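Local structure of DNA polymerase III subunit beta (Pseudomonas aeruginosa, 4TSZ) at residues E[29-35]-E[112-118]; E[271-275]-E[302-306]; E[138-142]-E[353-359]; E[256-260]-E[309-313]. The protein encircles DNA as a ring-shaped dimer and tethers DNA polymerases and other proteins to it, giving them processivity. All blocks are in the same frame, centred on the assembly; numbering follows the deposited sequence.

Contact 1 (E[29-35]-E[112-118]); sequences PVLSNVL and LPANDFP
Leu35 sits on the Phe117 ring through a CH-pi contact: its CB lies 3.7 Å from the centroid of the Phe117 ring, only 5° off the ring normal. The opposite face of the ring is backed by Pro118 CD, offset toward the rim, so the phenyl group is sandwiched. At its edge, Phe117 CE1 points near the ring plane at Asn33 O, 3.4 Å away. The ring gets there because Phe117 CG is anti to the backbone N (chi1 -161°).

The rest is mostly apolar. Leu35 divides its branches, CD1 meeting Ala114 CB at 3.6 Å and CD2 meeting Phe117 CD2 at 3.8 Å. Val30 also works with both methyls: CG2 rests on Phe117 CD1, while Val30 CG1 reaches Pro118 CD at 4.0 Å and also lies 3.4 Å from Asp116 O. Leu112 CD1 covers the turn from Pro29 into Val30, touching Pro29 CB at 3.8 Å.

No hydrogen bond joins 29-35 to 112-118. Polar ties run instead through Thr70, whose OG1 is hydrogen-bonded to Asn33 ND2 and to Leu112 O. The loop after strand 105-110 is thus laid across the start of strand 33-39, with Phe117 touching Thr70 of strand 67-72 and Thr46 and Thr48 of strand 42-48.

Contact 2 (E[271-275]-E[302-306]); sequences RTAIL and EEAEE
Arg271 and Glu306 meet side-on, the guanidinium presenting NE and NH2 to the two carboxylate oxygens in a bidentate salt bridge. Both bonds are short and nearly straight. Arg271 NE to Glu306 OE2 is 2.7 Å at 171°, and Arg271 NH2 to Glu306 OE1 is 2.7 Å at 167°. The two planes are 25° apart, nearly coplanar, although the side chains as a whole cross at about a right angle. OE1 uses its syn lone pair; OE2 is met on its syn side, somewhat out of the carboxylate plane. A bend at chi3 turns the Arg271 head onto the carboxylate, and the paired bonds fix the rotation of both groups.

Along the strand from the salt bridge, the contact is mainly of carbon atoms. Ala304 CB faces the helix backbone, 3.7 Å from Thr272 CA, and Leu275 CB rests 3.9 Å from the same methyl. Thr272 CG2 lies obliquely against Glu306 CB at 4.1 Å. Farther on, Leu275 lies across Glu302, while its CD1 comes to 3.4 Å from Glu303 O.

The end of helix 262-273 is therefore laid on strand 303-309, whose one side pairs with strand 291-297. Its other side pairs antiparallel with a strand of the second subunit, continuing the sheet across the dimer interface; there Arg271 NH1 bonds Ser82 O of that subunit, and Glu302, hydrogen-bonded to Asn298 of its own chain, also makes a salt bridge to Lys75 and a hydrogen bond to Ser110, both of the second subunit.

Contact 3 (E[138-142]-E[353-359]); sequences RLIDR and EADNDDS
Arg142 brings the NH1 corner of its guanidinium over the Glu353 carboxylate, 2.9 Å from OE2, in a salt bridge whose two planes are turned 51° apart. A bend at chi2 (-71°) swings the arginine toward this acid. Arg138, one helical turn earlier, comes in extended from CG to NE and adds a long salt bridge, its NH2 standing 4.0 Å from Glu353 OE1. The two arginines overlap on the way: Arg138 NE lies over one face of the Arg142 guanidinium, toward its rim, and both positive groups face the same carboxylate. Arg138 NH1, near Asp358 CB, is buried here and has no partner in the model.

Glu353 is held from its own loop too: Asn356 ND2 gives OE1 a straight bond of 3.0 Å on the anti lone pair, and Gly334 N bonds OE2. These grips should help keep the acid ionised. A water makes weak bonds to Arg142 NH1 and to Ser359 OG.

Arg138, Arg142 and Glu353 form a salt-bridge network between helix 133-141 of the central domain and the hairpin loop joining strands 349-353 and 359-363 of the C-terminal domain, two domains that share an eight-stranded antiparallel sheet in this beta-subunit fold.

Contact 4 (E[256-260]-E[309-313]); sequences KLVVG and QVEYN
Val259 and Glu311 form a single antiparallel beta bridge, a hydrogen-bonded pair in which each residue both gives and takes. Val259 N donates to Glu311 O at 3.0 Å, on a lone pair in the carbonyl plane; the return bond, from Glu311 N to Val259 O, is short at 2.6 Å. Val258 and Gly260 turn their backbone bonds the other way, to Phe340 and Val338 of strand 337-342, so the loop after strand 303-309 closes onto the outer edge of the eight-stranded sheet. Where the pairing ends a water takes over, donating to Asn313 O at 3.1 Å and accepting a weak bond from Leu257 N.

The polar side-chain ends find partners beyond the two segments: Tyr312 OH bonds Gly315 O, Lys256 NZ bonds Ser343 O, and Glu311 OE2 has a weak bond with Gln337 NE2. Between them the carbon parts pack. Val258 uses both methyls, CG1 on Val310 CB and CG2 on Tyr312 CD1, each at 3.8 Å. Val259 and Glu311 lie side by side, pointing the same way. Lys256 runs its CG past Tyr312 OH at 3.3 Å. With CG anti to the backbone N (chi1 179°), the Tyr312 ring extends toward Lys256 and turns its edge to Leu257, Tyr312 CD1 lying 3.3 Å from Leu257 O.

In the fold
Contact 1 comes first along the chain and closes within the N-terminal domain, tying the loop after strand 105-110 back to strand 33-39 before any other contact opens. Contact 3 then opens at helix 133-141 and closes only at 353-359, joining the central and C-terminal domains over a loop of 210 residues. Inside that loop contact 4 runs from strand 256-261 to the loop after strand 303-309, and contact 2, from the following helix 262-273 to strand 303-309, nests inside contact 4. None cross. Contacts 3 and 4 come within about 6 Å at their nearest atoms, whereas contact 1 lies on the opposite side of the chain's centre from the other three, about 53 Å from contact 2 between centres.

Contact 1 (E[29-35]-E[112-118])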
loop_
_atom_site.group_PDB
_atom_site.type_symbol
_atom_site.label_atom_id
_atom_site.label_comp_id
_atom_site.label_asym_id
_atom_site.label_seq_id
_atom_site.Cartn_x
_atom_site.Cartn_y
_atom_site.Cartn_z
ATOM N N PRO E 29 14.790 -20.963 13.508
ATOM C CA PRO E 29 14.876 -20.994 12.033
ATOM C C PRO E 29 13.809 -21.829 11.331
ATOM O O PRO E 29 13.365 -21.444 10.249
ATOM C CB PRO E 29 16.294 -21.521 11.756
ATOM C CG PRO E 29 17.028 -21.404 13.045
ATOM C CD PRO E 29 16.000 -21.545 14.123
ATOM N N VAL E 30 13.386 -22.952 11.954
ATOM C CA VAL E 30 12.361 -23.854 11.413
ATOM C C VAL E 30 10.988 -23.163 11.235
ATOM O O VAL E 30 10.231 -23.545 10.349
ATOM C CB VAL E 30 12.305 -25.207 12.174
ATOM C CG1 VAL E 30 11.478 -25.108 13.452
ATOM C CG2 VAL E 30 11.801 -26.335 11.269
ATOM N N LEU E 31 10.712 -22.114 12.039
ATOM C CA LEU E 31 9.487 -21.308 12.004
ATOM C C LEU E 31 9.291 -20.562 10.686
ATOM O O LEU E 31 8.161 -20.218 10.349
ATOM C CB LEU E 31 9.480 -20.320 13.183
ATOM C CG LEU E 31 8.416 -20.564 14.259
ATOM C CD1 LEU E 31 8.715 -21.829 15.068
ATOM C CD2 LEU E 31 8.316 -19.371 15.194
ATOM N N SER E 32 10.394 -20.319 9.938
ATOM C CA SER E 32 10.387 -19.662 8.629
ATOM C C SER E 32 10.060 -20.672 7.527
ATOM O O SER E 32 9.851 -20.287 6.377
ATOM C CB SER E 32 11.750 -19.035 8.345
ATOM O OG SER E 32 11.993 -17.933 9.200
ATOM N N ASN E 33 10.050 -21.970 7.885
ATOM C CA ASN E 33 9.836 -23.071 6.963
ATOM C C ASN E 33 8.426 -23.633 6.920
ATOM O O ASN E 33 7.672 -23.546 7.897
ATOM C CB ASN E 33 10.861 -24.187 7.224
ATOM C CG ASN E 33 12.281 -23.849 6.824
ATOM O OD1 ASN E 33 12.621 -22.702 6.555
ATOM N ND2 ASN E 33 13.142 -24.854 6.743
ATOM N N VAL E 34 8.077 -24.212 5.754
ATOM C CA VAL E 34 6.842 -24.936 5.533
ATOM C C VAL E 34 7.170 -26.424 5.702
ATOM O O VAL E 34 8.160 -26.901 5.139
ATOM C CB VAL E 34 6.126 -24.609 4.175
ATOM C CG1 VAL E 34 7.044 -24.789 2.973
ATOM C CG2 VAL E 34 4.862 -25.440 4.003
ATOM N N LEU E 35 6.368 -27.142 6.500
ATOM C CA LEU E 35 6.535 -28.583 6.666
ATOM C C LEU E 35 5.810 -29.265 5.490
ATOM O O LEU E 35 4.621 -29.028 5.282
ATOM C CB LEU E 35 5.967 -29.065 8.018
ATOM C CG LEU E 35 5.821 -30.597 8.214
ATOM C CD1 LEU E 35 7.175 -31.293 8.285
ATOM C CD2 LEU E 35 4.972 -30.922 9.436
ATOM N N LEU E 112 15.503 -28.027 6.626
ATOM C CA LEU E 112 15.655 -28.272 8.053
ATOM C C LEU E 112 14.841 -29.531 8.363
ATOM O O LEU E 112 13.782 -29.735 7.761
ATOM C CB LEU E 112 15.268 -27.067 8.949
ATOM C CG LEU E 112 16.254 -25.884 8.953
ATOM C CD1 LEU E 112 15.672 -24.685 9.666
ATOM C CD2 LEU E 112 17.593 -26.269 9.584
ATOM N N PRO E 113 15.370 -30.447 9.210
ATOM C CA PRO E 113 14.639 -31.695 9.499
ATOM C C PRO E 113 13.201 -31.491 9.966
ATOM O O PRO E 113 12.911 -30.567 10.734
ATOM C CB PRO E 113 15.500 -32.361 10.582
ATOM C CG PRO E 113 16.859 -31.798 10.382
ATOM C CD PRO E 113 16.634 -30.383 9.978
ATOM N N ALA E 114 12.295 -32.350 9.467
ATOM C CA ALA E 114 10.880 -32.333 9.826
ATOM C C ALA E 114 10.653 -32.661 11.309
ATOM O O ALA E 114 9.672 -32.190 11.884
ATOM C CB ALA E 114 10.112 -33.291 8.942
ATOM N N ASN E 115 11.580 -33.424 11.938
ATOM C CA ASN E 115 11.503 -33.759 13.369
ATOM C C ASN E 115 11.668 -32.523 14.275
ATOM O O ASN E 115 11.229 -32.550 15.428
ATOM C CB ASN E 115 12.451 -34.908 13.758
ATOM C CG ASN E 115 13.916 -34.677 13.473
ATOM O OD1 ASN E 115 14.587 -33.852 14.108
ATOM N ND2 ASN E 115 14.469 -35.467 12.564
ATOM N N ASP E 116 12.238 -31.426 13.724
ATOM C CA ASP E 116 12.450 -30.145 14.409
ATOM C C ASP E 116 11.254 -29.194 14.266
ATOM O O ASP E 116 11.220 -28.151 14.924
ATOM C CB ASP E 116 13.745 -29.469 13.920
ATOM C CG ASP E 116 15.009 -30.229 14.242
ATOM O OD1 ASP E 116 15.090 -30.816 15.344
ATOM O OD2 ASP E 116 15.936 -30.206 13.411
ATOM N N PHE E 117 10.273 -29.555 13.417
ATOM C CA PHE E 117 9.072 -28.749 13.214
ATOM C C PHE E 117 8.112 -28.910 14.416
ATOM O O PHE E 117 7.809 -30.043 14.807
ATOM C CB PHE E 117 8.374 -29.104 11.888
ATOM C CG PHE E 117 7.434 -28.023 11.411
ATOM C CD1 PHE E 117 7.911 -26.933 10.694
ATOM C CD2 PHE E 117 6.078 -28.076 11.702
ATOM C CE1 PHE E 117 7.050 -25.923 10.270
ATOM C CE2 PHE E 117 5.215 -27.060 11.274
ATOM C CZ PHE E 117 5.708 -25.995 10.558
ATOM N N PRO E 118 7.630 -27.794 15.015
ATOM C CA PRO E 118 6.730 -27.912 16.182
ATOM C C PRO E 118 5.301 -28.353 15.855
ATOM O O PRO E 118 4.825 -28.152 14.743
ATOM C CB PRO E 118 6.776 -26.518 16.800
ATOM C CG PRO E 118 7.073 -25.613 15.661
ATOM C CD PRO E 118 7.906 -26.381 14.680
#

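Contact 2 (E[271-275]-E[302-306])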
loop_
_atom_site.group_PDB
_atom_site.type_symbol
_atom_site.label_atom_id
_atom_site.label_comp_id
_atom_site.label_asym_id
_atom_site.label_seq_id
_atom_site.Cartn_x
_atom_site.Cartn_y
_atom_site.Cartn_z
ATOM N N ARG E 271 -15.882 14.669 8.610
ATOM C CA ARG E 271 -15.554 16.089 8.378
ATOM C C ARG E 271 -15.066 16.752 9.656
ATOM O O ARG E 271 -14.007 17.382 9.640
ATOM C CB ARG E 271 -16.743 16.867 7.807
ATOM C CG ARG E 271 -17.014 16.572 6.339
ATOM C CD ARG E 271 -18.048 17.492 5.738
ATOM N NE ARG E 271 -19.413 17.114 6.101
ATOM C CZ ARG E 271 -20.183 16.312 5.379
ATOM N NH1 ARG E 271 -19.726 15.774 4.257
ATOM N NH2 ARG E 271 -21.418 16.042 5.771
ATOM N N THR E 272 -15.829 16.603 10.764
ATOM C CA THR E 272 -15.473 17.193 12.059
ATOM C C THR E 272 -14.175 16.613 12.645
ATOM O O THR E 272 -13.403 17.360 13.238
ATOM C CB THR E 272 -16.656 17.187 13.049
ATOM O OG1 THR E 272 -17.061 15.846 13.299
ATOM C CG2 THR E 272 -17.837 18.022 12.563
ATOM N N ALA E 273 -13.924 15.294 12.433
ATOM C CA ALA E 273 -12.735 14.570 12.904
ATOM C C ALA E 273 -11.421 15.226 12.472
ATOM O O ALA E 273 -10.462 15.215 13.248
ATOM C CB ALA E 273 -12.773 13.120 12.435
ATOM N N ILE E 274 -11.397 15.835 11.257
ATOM C CA ILE E 274 -10.239 16.562 10.693
ATOM C C ILE E 274 -9.714 17.616 11.687
ATOM O O ILE E 274 -8.501 17.741 11.867
ATOM C CB ILE E 274 -10.568 17.164 9.287
ATOM C CG1 ILE E 274 -10.918 16.033 8.279
ATOM C CG2 ILE E 274 -9.417 18.046 8.741
ATOM C CD1 ILE E 274 -11.781 16.450 7.088
ATOM N N LEU E 275 -10.630 18.333 12.355
ATOM C CA LEU E 275 -10.259 19.360 13.327
ATOM C C LEU E 275 -10.326 18.947 14.804
ATOM O O LEU E 275 -10.250 19.800 15.688
ATOM C CB LEU E 275 -10.930 20.705 13.021
ATOM C CG LEU E 275 -10.661 21.255 11.608
ATOM C CD1 LEU E 275 -11.318 22.603 11.410
ATOM C CD2 LEU E 275 -9.149 21.321 11.302
ATOM N N GLU E 302 -8.404 25.480 16.123
ATOM C CA GLU E 302 -9.128 25.250 14.872
ATOM C C GLU E 302 -10.428 24.548 15.243
ATOM O O GLU E 302 -10.433 23.753 16.178
ATOM C CB GLU E 302 -8.303 24.393 13.914
ATOM C CG GLU E 302 -7.053 25.107 13.431
ATOM C CD GLU E 302 -6.147 24.284 12.543
ATOM O OE1 GLU E 302 -6.007 23.068 12.802
ATOM O OE2 GLU E 302 -5.548 24.862 11.608
ATOM N N GLU E 303 -11.536 24.874 14.565
ATOM C CA GLU E 303 -12.840 24.328 14.928
ATOM C C GLU E 303 -13.697 23.899 13.748
ATOM O O GLU E 303 -13.758 24.596 12.741
ATOM C CB GLU E 303 -13.598 25.338 15.807
ATOM C CG GLU E 303 -14.794 24.763 16.543
ATOM C CD GLU E 303 -15.392 25.718 17.551
ATOM O OE1 GLU E 303 -16.195 26.587 17.141
ATOM O OE2 GLU E 303 -15.036 25.617 18.746
ATOM N N ALA E 304 -14.366 22.745 13.892
ATOM C CA ALA E 304 -15.296 22.191 12.910
ATOM C C ALA E 304 -16.669 22.032 13.557
ATOM O O ALA E 304 -16.772 21.606 14.715
ATOM C CB ALA E 304 -14.798 20.858 12.395
ATOM N N GLU E 305 -17.719 22.424 12.820
ATOM C CA GLU E 305 -19.104 22.356 13.283
ATOM C C GLU E 305 -20.011 21.832 12.197
ATOM O O GLU E 305 -19.849 22.179 11.024
ATOM C CB GLU E 305 -19.612 23.724 13.768
ATOM C CG GLU E 305 -19.045 24.158 15.110
ATOM C CD GLU E 305 -19.626 25.428 15.698
ATOM O OE1 GLU E 305 -19.711 25.515 16.943
ATOM O OE2 GLU E 305 -19.981 26.343 14.921
ATOM N N GLU E 306 -20.976 20.998 12.588
ATOM C CA GLU E 306 -21.967 20.443 11.678
ATOM C C GLU E 306 -23.271 20.123 12.390
ATOM O O GLU E 306 -23.277 19.806 13.578
ATOM C CB GLU E 306 -21.424 19.219 10.921
ATOM C CG GLU E 306 -22.039 19.137 9.533
ATOM C CD GLU E 306 -21.466 18.115 8.578
ATOM O OE1 GLU E 306 -22.268 17.461 7.872
ATOM O OE2 GLU E 306 -20.223 17.991 8.503
#

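Contact 3 (E[138-142]-E[353-359])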
loop_
_atom_site.group_PDB
_atom_site.type_symbol
_atom_site.label_atom_id
_atom_site.label_comp_id
_atom_site.label_asym_id
_atom_site.label_seq_id
_atom_site.Cartn_x
_atom_site.Cartn_y
_atom_site.Cartn_z
ATOM N N ARG E 138 -18.987 -13.069 9.462
ATOM C CA ARG E 138 -19.854 -11.960 9.883
ATOM C C ARG E 138 -19.634 -11.660 11.375
ATOM O O ARG E 138 -19.430 -10.508 11.726
ATOM C CB ARG E 138 -21.335 -12.295 9.624
ATOM C CG ARG E 138 -22.329 -11.177 9.990
ATOM C CD ARG E 138 -23.784 -11.653 9.964
ATOM N NE ARG E 138 -24.750 -10.540 9.877
ATOM C CZ ARG E 138 -25.484 -10.067 10.891
ATOM N NH1 ARG E 138 -25.385 -10.602 12.101
ATOM N NH2 ARG E 138 -26.326 -9.059 10.698
ATOM N N LEU E 139 -19.640 -12.696 12.242
ATOM C CA LEU E 139 -19.421 -12.543 13.688
ATOM C C LEU E 139 -18.086 -11.871 13.994
ATOM O O LEU E 139 -18.038 -10.968 14.837
ATOM C CB LEU E 139 -19.515 -13.889 14.425
ATOM C CG LEU E 139 -20.887 -14.559 14.494
ATOM C CD1 LEU E 139 -20.783 -15.892 15.165
ATOM C CD2 LEU E 139 -21.901 -13.714 15.260
ATOM N N ILE E 140 -17.016 -12.276 13.268
ATOM C CA ILE E 140 -15.668 -11.729 13.445
ATOM C C ILE E 140 -15.596 -10.299 12.889
ATOM O O ILE E 140 -15.188 -9.400 13.619
ATOM C CB ILE E 140 -14.555 -12.653 12.855
ATOM C CG1 ILE E 140 -14.605 -14.075 13.463
ATOM C CG2 ILE E 140 -13.157 -12.011 13.029
ATOM C CD1 ILE E 140 -13.806 -15.181 12.674
ATOM N N ASP E 141 -15.983 -10.100 11.609
ATOM C CA ASP E 141 -15.922 -8.804 10.932
ATOM C C ASP E 141 -16.820 -7.724 11.551
ATOM O O ASP E 141 -16.462 -6.555 11.492
ATOM C CB ASP E 141 -16.178 -8.940 9.421
ATOM C CG ASP E 141 -15.085 -9.656 8.635
ATOM O OD1 ASP E 141 -13.952 -9.794 9.164
ATOM O OD2 ASP E 141 -15.355 -10.062 7.483
ATOM N N ARG E 142 -17.950 -8.108 12.173
ATOM C CA ARG E 142 -18.828 -7.126 12.815
ATOM C C ARG E 142 -18.281 -6.652 14.163
ATOM O O ARG E 142 -18.783 -5.670 14.701
ATOM C CB ARG E 142 -20.280 -7.657 12.993
ATOM C CG ARG E 142 -21.095 -7.840 11.710
ATOM C CD ARG E 142 -21.502 -6.543 11.059
ATOM N NE ARG E 142 -22.133 -6.762 9.757
ATOM C CZ ARG E 142 -23.445 -6.798 9.551
ATOM N NH1 ARG E 142 -24.289 -6.635 10.563
ATOM N NH2 ARG E 142 -23.924 -6.997 8.331
ATOM N N GLU E 353 -28.201 -1.796 14.440
ATOM C CA GLU E 353 -28.691 -1.653 13.074
ATOM C C GLU E 353 -30.171 -1.259 13.218
ATOM O O GLU E 353 -30.747 -1.433 14.297
ATOM C CB GLU E 353 -28.565 -2.969 12.297
ATOM C CG GLU E 353 -27.134 -3.340 11.961
ATOM C CD GLU E 353 -26.948 -4.417 10.908
ATOM O OE1 GLU E 353 -27.769 -5.362 10.851
ATOM O OE2 GLU E 353 -25.953 -4.330 10.155
ATOM N N ALA E 354 -30.774 -0.706 12.154
ATOM C CA ALA E 354 -32.154 -0.234 12.175
ATOM C C ALA E 354 -33.212 -1.280 12.478
ATOM O O ALA E 354 -34.152 -0.982 13.219
ATOM C CB ALA E 354 -32.490 0.465 10.864
ATOM N N ASP E 355 -33.086 -2.486 11.888
ATOM C CA ASP E 355 -34.126 -3.523 11.942
ATOM C C ASP E 355 -33.912 -4.739 12.848
ATOM O O ASP E 355 -34.771 -5.623 12.871
ATOM C CB ASP E 355 -34.488 -3.968 10.505
ATOM C CG ASP E 355 -33.350 -4.617 9.712
ATOM O OD1 ASP E 355 -32.189 -4.628 10.213
ATOM O OD2 ASP E 355 -33.613 -5.099 8.588
ATOM N N ASN E 356 -32.785 -4.806 13.575
ATOM C CA ASN E 356 -32.499 -5.958 14.444
ATOM C C ASN E 356 -31.547 -5.605 15.596
ATOM O O ASN E 356 -30.837 -4.595 15.529
ATOM C CB ASN E 356 -31.936 -7.129 13.613
ATOM C CG ASN E 356 -30.536 -6.894 13.105
ATOM O OD1 ASN E 356 -29.563 -7.302 13.732
ATOM N ND2 ASN E 356 -30.393 -6.186 11.992
ATOM N N ASP E 357 -31.527 -6.460 16.632
ATOM C CA ASP E 357 -30.666 -6.320 17.810
ATOM C C ASP E 357 -29.505 -7.338 17.815
ATOM O O ASP E 357 -28.789 -7.414 18.817
ATOM C CB ASP E 357 -31.505 -6.426 19.110
ATOM C CG ASP E 357 -32.553 -5.339 19.318
ATOM O OD1 ASP E 357 -32.439 -4.265 18.675
ATOM O OD2 ASP E 357 -33.466 -5.545 20.151
ATOM N N ASP E 358 -29.300 -8.101 16.700
ATOM C CA ASP E 358 -28.228 -9.120 16.557
ATOM C C ASP E 358 -26.841 -8.555 16.819
ATOM O O ASP E 358 -26.027 -9.223 17.453
ATOM C CB ASP E 358 -28.263 -9.821 15.183
ATOM C CG ASP E 358 -29.570 -10.518 14.826
ATOM O OD1 ASP E 358 -30.380 -10.798 15.751
ATOM O OD2 ASP E 358 -29.775 -10.807 13.627
ATOM N N SER E 359 -26.589 -7.319 16.349
ATOM C CA SER E 359 -25.346 -6.597 16.587
ATOM C C SER E 359 -25.616 -5.508 17.620
ATOM O O SER E 359 -26.657 -4.860 17.573
ATOM C CB SER E 359 -24.809 -5.982 15.297
ATOM O OG SER E 359 -24.420 -6.992 14.379
HETATM O O HOH W 1 -23.459 -4.464 12.484
#

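Contact 4 (E[256-260]-E[309-313])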
loop_
_atom_site.group_PDB
_atom_site.type_symbol
_atom_site.label_atom_id
_atom_site.label_comp_id
_atom_site.label_asym_id
_atom_site.label_seq_id
_atom_site.Cartn_x
_atom_site.Cartn_y
_atom_site.Cartn_z
ATOM N N LYS E 256 -33.093 7.815 25.620
ATOM C CA LYS E 256 -33.030 8.670 24.443
ATOM C C LYS E 256 -32.769 7.858 23.175
ATOM O O LYS E 256 -31.643 7.403 22.947
ATOM C CB LYS E 256 -31.993 9.790 24.656
ATOM C CG LYS E 256 -32.312 10.677 25.861
ATOM C CD LYS E 256 -31.223 11.705 26.147
ATOM C CE LYS E 256 -31.605 12.664 27.254
ATOM N NZ LYS E 256 -31.686 11.997 28.584
ATOM N N LEU E 257 -33.827 7.630 22.378
ATOM C CA LEU E 257 -33.709 6.881 21.128
ATOM C C LEU E 257 -33.539 7.817 19.940
ATOM O O LEU E 257 -34.397 8.649 19.652
ATOM C CB LEU E 257 -34.852 5.861 20.915
ATOM C CG LEU E 257 -34.928 5.136 19.533
ATOM C CD1 LEU E 257 -33.666 4.291 19.225
ATOM C CD2 LEU E 257 -36.158 4.264 19.449
ATOM N N VAL E 258 -32.397 7.675 19.269
ATOM C CA VAL E 258 -32.030 8.477 18.112
ATOM C C VAL E 258 -31.958 7.555 16.905
ATOM O O VAL E 258 -31.310 6.510 16.955
ATOM C CB VAL E 258 -30.694 9.245 18.342
ATOM C CG1 VAL E 258 -30.367 10.175 17.176
ATOM C CG2 VAL E 258 -30.728 10.033 19.647
ATOM N N VAL E 259 -32.657 7.927 15.840
ATOM C CA VAL E 259 -32.626 7.218 14.568
ATOM C C VAL E 259 -32.058 8.221 13.566
ATOM O O VAL E 259 -32.616 9.308 13.384
ATOM C CB VAL E 259 -33.983 6.622 14.111
ATOM C CG1 VAL E 259 -33.831 5.891 12.777
ATOM C CG2 VAL E 259 -34.568 5.688 15.172
ATOM N N GLY E 260 -30.923 7.867 12.983
ATOM C CA GLY E 260 -30.251 8.713 12.011
ATOM C C GLY E 260 -29.813 7.942 10.790
ATOM O O GLY E 260 -29.836 6.707 10.776
ATOM N N GLN E 309 -29.715 16.271 10.790
ATOM C CA GLN E 309 -31.116 16.003 11.107
ATOM C C GLN E 309 -31.236 14.542 11.520
ATOM O O GLN E 309 -30.692 13.664 10.853
ATOM C CB GLN E 309 -32.035 16.321 9.918
ATOM C CG GLN E 309 -32.411 17.790 9.817
ATOM C CD GLN E 309 -33.379 18.025 8.691
ATOM O OE1 GLN E 309 -32.992 18.358 7.567
ATOM N NE2 GLN E 309 -34.664 17.842 8.963
ATOM N N VAL E 310 -31.879 14.290 12.663
ATOM C CA VAL E 310 -32.074 12.942 13.211
ATOM C C VAL E 310 -33.534 12.772 13.655
ATOM O O VAL E 310 -34.217 13.770 13.859
ATOM C CB VAL E 310 -31.092 12.624 14.384
ATOM C CG1 VAL E 310 -29.638 12.526 13.909
ATOM C CG2 VAL E 310 -31.230 13.617 15.542
ATOM N N GLU E 311 -34.003 11.521 13.821
ATOM C CA GLU E 311 -35.337 11.239 14.347
ATOM C C GLU E 311 -35.142 11.151 15.853
ATOM O O GLU E 311 -34.588 10.161 16.357
ATOM C CB GLU E 311 -35.903 9.916 13.803
ATOM C CG GLU E 311 -36.485 9.995 12.401
ATOM C CD GLU E 311 -36.898 8.662 11.799
ATOM O OE1 GLU E 311 -37.392 7.787 12.549
ATOM O OE2 GLU E 311 -36.735 8.497 10.569
ATOM N N TYR E 312 -35.479 12.247 16.553
ATOM C CA TYR E 312 -35.365 12.343 18.008
ATOM C C TYR E 312 -36.367 13.323 18.603
ATOM O O TYR E 312 -36.486 14.461 18.141
ATOM C CB TYR E 312 -33.927 12.675 18.473
ATOM C CG TYR E 312 -33.815 12.796 19.979
ATOM C CD1 TYR E 312 -33.935 11.674 20.797
ATOM C CD2 TYR E 312 -33.678 14.041 20.591
ATOM C CE1 TYR E 312 -33.904 11.786 22.186
ATOM C CE2 TYR E 312 -33.631 14.163 21.980
ATOM C CZ TYR E 312 -33.742 13.031 22.773
ATOM O OH TYR E 312 -33.700 13.141 24.139
ATOM N N ASN E 313 -37.071 12.866 19.643
ATOM C CA ASN E 313 -38.033 13.641 20.419
ATOM C C ASN E 313 -37.751 13.337 21.892
ATOM O O ASN E 313 -37.851 12.181 22.324
ATOM C CB ASN E 313 -39.484 13.306 20.028
HETATM O O HOH W 2 -36.543 9.477 23.095
#